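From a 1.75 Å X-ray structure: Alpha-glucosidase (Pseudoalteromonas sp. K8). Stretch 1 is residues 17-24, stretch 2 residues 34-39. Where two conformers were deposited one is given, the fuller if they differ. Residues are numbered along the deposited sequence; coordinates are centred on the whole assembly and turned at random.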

# COMPACT_ATOMS: atom_id res chain seq x y z
N GLU A 17 -9.19 13.22 33.49
CA GLU A 17 -9.92 14.35 34.05
C GLU A 17 -11.13 14.72 33.20
O GLU A 17 -12.12 15.25 33.73
CB GLU A 17 -8.97 15.53 34.19
CG GLU A 17 -7.81 15.21 35.13
CD GLU A 17 -6.83 16.36 35.27
OE1 GLU A 17 -7.00 17.38 34.55
OE2 GLU A 17 -5.90 16.25 36.09
N GLN A 18 -11.08 14.45 31.90
CA GLN A 18 -12.21 14.68 31.01
C GLN A 18 -13.31 13.66 31.30
O GLN A 18 -13.16 12.75 32.13
CB GLN A 18 -11.76 14.62 29.55
CG GLN A 18 -10.47 15.39 29.26
CD GLN A 18 -10.55 16.86 29.67
OE1 GLN A 18 -11.50 17.56 29.30
NE2 GLN A 18 -9.57 17.32 30.44
N SER A 19 -14.44 13.81 30.60
CA SER A 19 -15.56 12.90 30.82
C SER A 19 -15.10 11.45 30.66
O SER A 19 -15.43 10.59 31.49
CB SER A 19 -16.71 13.22 29.86
OG SER A 19 -16.23 13.45 28.54
N THR A 20 -14.33 11.18 29.62
CA THR A 20 -13.71 9.88 29.42
C THR A 20 -12.21 9.97 29.64
O THR A 20 -11.64 11.06 29.80
CB THR A 20 -14.02 9.31 28.01
OG1 THR A 20 -13.22 9.94 27.00
CG2 THR A 20 -15.51 9.44 27.64
N PRO A 21 -11.54 8.83 29.73
CA PRO A 21 -10.10 8.80 29.46
C PRO A 21 -9.80 9.53 28.15
O PRO A 21 -10.61 9.55 27.23
CB PRO A 21 -9.81 7.30 29.33
CG PRO A 21 -10.80 6.67 30.25
CD PRO A 21 -12.02 7.55 30.28
N SER A 22 -8.62 10.14 28.08
CA SER A 22 -8.29 10.91 26.88
C SER A 22 -6.77 11.01 26.77
O SER A 22 -6.04 10.74 27.73
CB SER A 22 -8.93 12.31 26.92
OG SER A 22 -8.43 13.06 28.01
N TYR A 23 -6.31 11.41 25.59
CA TYR A 23 -4.89 11.66 25.38
C TYR A 23 -4.74 12.93 24.56
O TYR A 23 -5.66 13.37 23.87
CB TYR A 23 -4.20 10.47 24.68
CG TYR A 23 -4.54 10.38 23.22
CD1 TYR A 23 -5.74 9.82 22.80
CD2 TYR A 23 -3.68 10.90 22.26
CE1 TYR A 23 -6.07 9.77 21.45
CE2 TYR A 23 -4.00 10.85 20.91
CZ TYR A 23 -5.19 10.28 20.52
OH TYR A 23 -5.50 10.25 19.18
N SER A 24 -3.56 13.54 24.66
CA SER A 24 -3.17 14.66 23.82
C SER A 24 -1.70 14.52 23.48
O SER A 24 -0.96 13.78 24.14
CB SER A 24 -3.45 16.01 24.50
OG SER A 24 -2.63 16.16 25.65
N ASN A 34 -5.20 17.80 20.42
CA ASN A 34 -5.87 18.21 21.64
C ASN A 34 -6.46 16.99 22.34
O ASN A 34 -6.42 15.87 21.82
CB ASN A 34 -6.97 19.22 21.33
CG ASN A 34 -6.42 20.58 20.91
OD1 ASN A 34 -5.34 20.97 21.33
ND2 ASN A 34 -7.18 21.30 20.10
N ASN A 35 -7.02 17.20 23.54
CA ASN A 35 -7.71 16.15 24.28
C ASN A 35 -8.59 15.32 23.34
O ASN A 35 -9.49 15.85 22.69
CB ASN A 35 -8.59 16.74 25.38
CG ASN A 35 -7.80 17.43 26.46
OD1 ASN A 35 -6.71 17.00 26.81
ND2 ASN A 35 -8.35 18.52 26.98
N SER A 36 -8.32 14.02 23.29
CA SER A 36 -8.98 13.10 22.38
C SER A 36 -9.50 11.91 23.16
O SER A 36 -8.73 11.28 23.90
CB SER A 36 -8.00 12.64 21.29
OG SER A 36 -7.52 13.74 20.54
N ALA A 37 -10.78 11.58 22.99
CA ALA A 37 -11.45 10.58 23.80
C ALA A 37 -10.96 9.16 23.48
O ALA A 37 -10.44 8.87 22.40
CB ALA A 37 -12.97 10.65 23.59
N LEU A 38 -11.17 8.26 24.46
CA LEU A 38 -10.88 6.83 24.35
C LEU A 38 -12.07 6.05 24.89
O LEU A 38 -12.73 6.50 25.84
CB LEU A 38 -9.64 6.46 25.16
CG LEU A 38 -8.36 7.21 24.78
CD1 LEU A 38 -7.30 7.03 25.85
CD2 LEU A 38 -7.86 6.73 23.43
N GLY A 39 -12.36 4.89 24.31
CA GLY A 39 -13.39 4.02 24.86
C GLY A 39 -14.15 3.25 23.79
O GLY A 39 -13.78 3.23 22.62
O HOH W 1 -6.42 14.63 27.18

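A short antiparallel pairing illustrates a general principle: the backbone fixes the register of two strands, and the side chains, alternating between the two faces of the sheet, decide what each face is used for. In this alpha-glucosidase, residues 17-24 and 34-39 bury 502 Å² between them, and the strands 22-24 and 34-37 run at 148° to each other, antiparallel but noticeably splayed.

Stretch 1 approaches its partner gradually. Glu17 and Ser19 make no contact, and their polar side chains are exposed. Between them, Gln18 points toward stretch 2, but it offers only a peripheral touch, its CD lying 3.9 Å from ND2 of Asn35. Long, polar and flexible, it suits an exposed margin.

Thr20 brings the chain into closer contact. Its OG1 donates a hydrogen bond to O of Pro21 at 2.6 Å, which settles the hydroxyl against its own backbone, and the same OG1 rests 3.5 Å from CB of Ala37. The small methyl of alanine packs here without competing for the hydroxyl's proton.

Pro21 has no amide hydrogen to offer, yet its carbonyl serves the pairing: N of Leu38 donates to O of Pro21 at 3.1 Å, a weak bond with an angle of 134° at the hydrogen. The same carbonyl therefore accepts from a side chain of its own stretch and from the backbone of the other. Beside it, the buried proline ring adds apolar surface, with Pro21 CB 4.3 Å from Leu38 CB.

Ser22 faces Ala37 in a non-hydrogen-bonded pair, the two CA atoms 4.4 Å apart. Such pairs bring CA hydrogens close to carbonyls across the strand, and Ser22 CA lies 3.0 Å from O of Ser36 in a CA-H...O contact. The serine side chain is on the same face as that of Ala37. Water 1 links its OG, at 2.7 Å, to OD1 of Asn35, to which the water donates at 2.4 Å; a polar bridge thus spans a gap that the two side chains do not close directly.

Tyr23 is the anchor. With Ser36 it forms the hydrogen-bonded pair: N of Tyr23 donates to O of Ser36 at 3.0 Å, and N of Ser36 returns a bond to O of Tyr23 at 2.8 Å. Both side chains lie on the face opposite Ser22 and Ala37. With chi1 at 74° (p), the ring reaches stretch 2, and Ser36 CB sits over one face, 3.9 Å from the centroid, in a CH-pi contact. A small residue suits this place, and its OG donates to O of Asn34 at 2.7 Å. Leu38, which gives up more area than any other residue here, brings CD2 to 3.8 Å from CD1 of Tyr23. The buried phenol remains satisfied, since OH bonds elsewhere in the structure.

Ser24 closes the walk with packing alone, its CB 3.8 Å from C of Asn34.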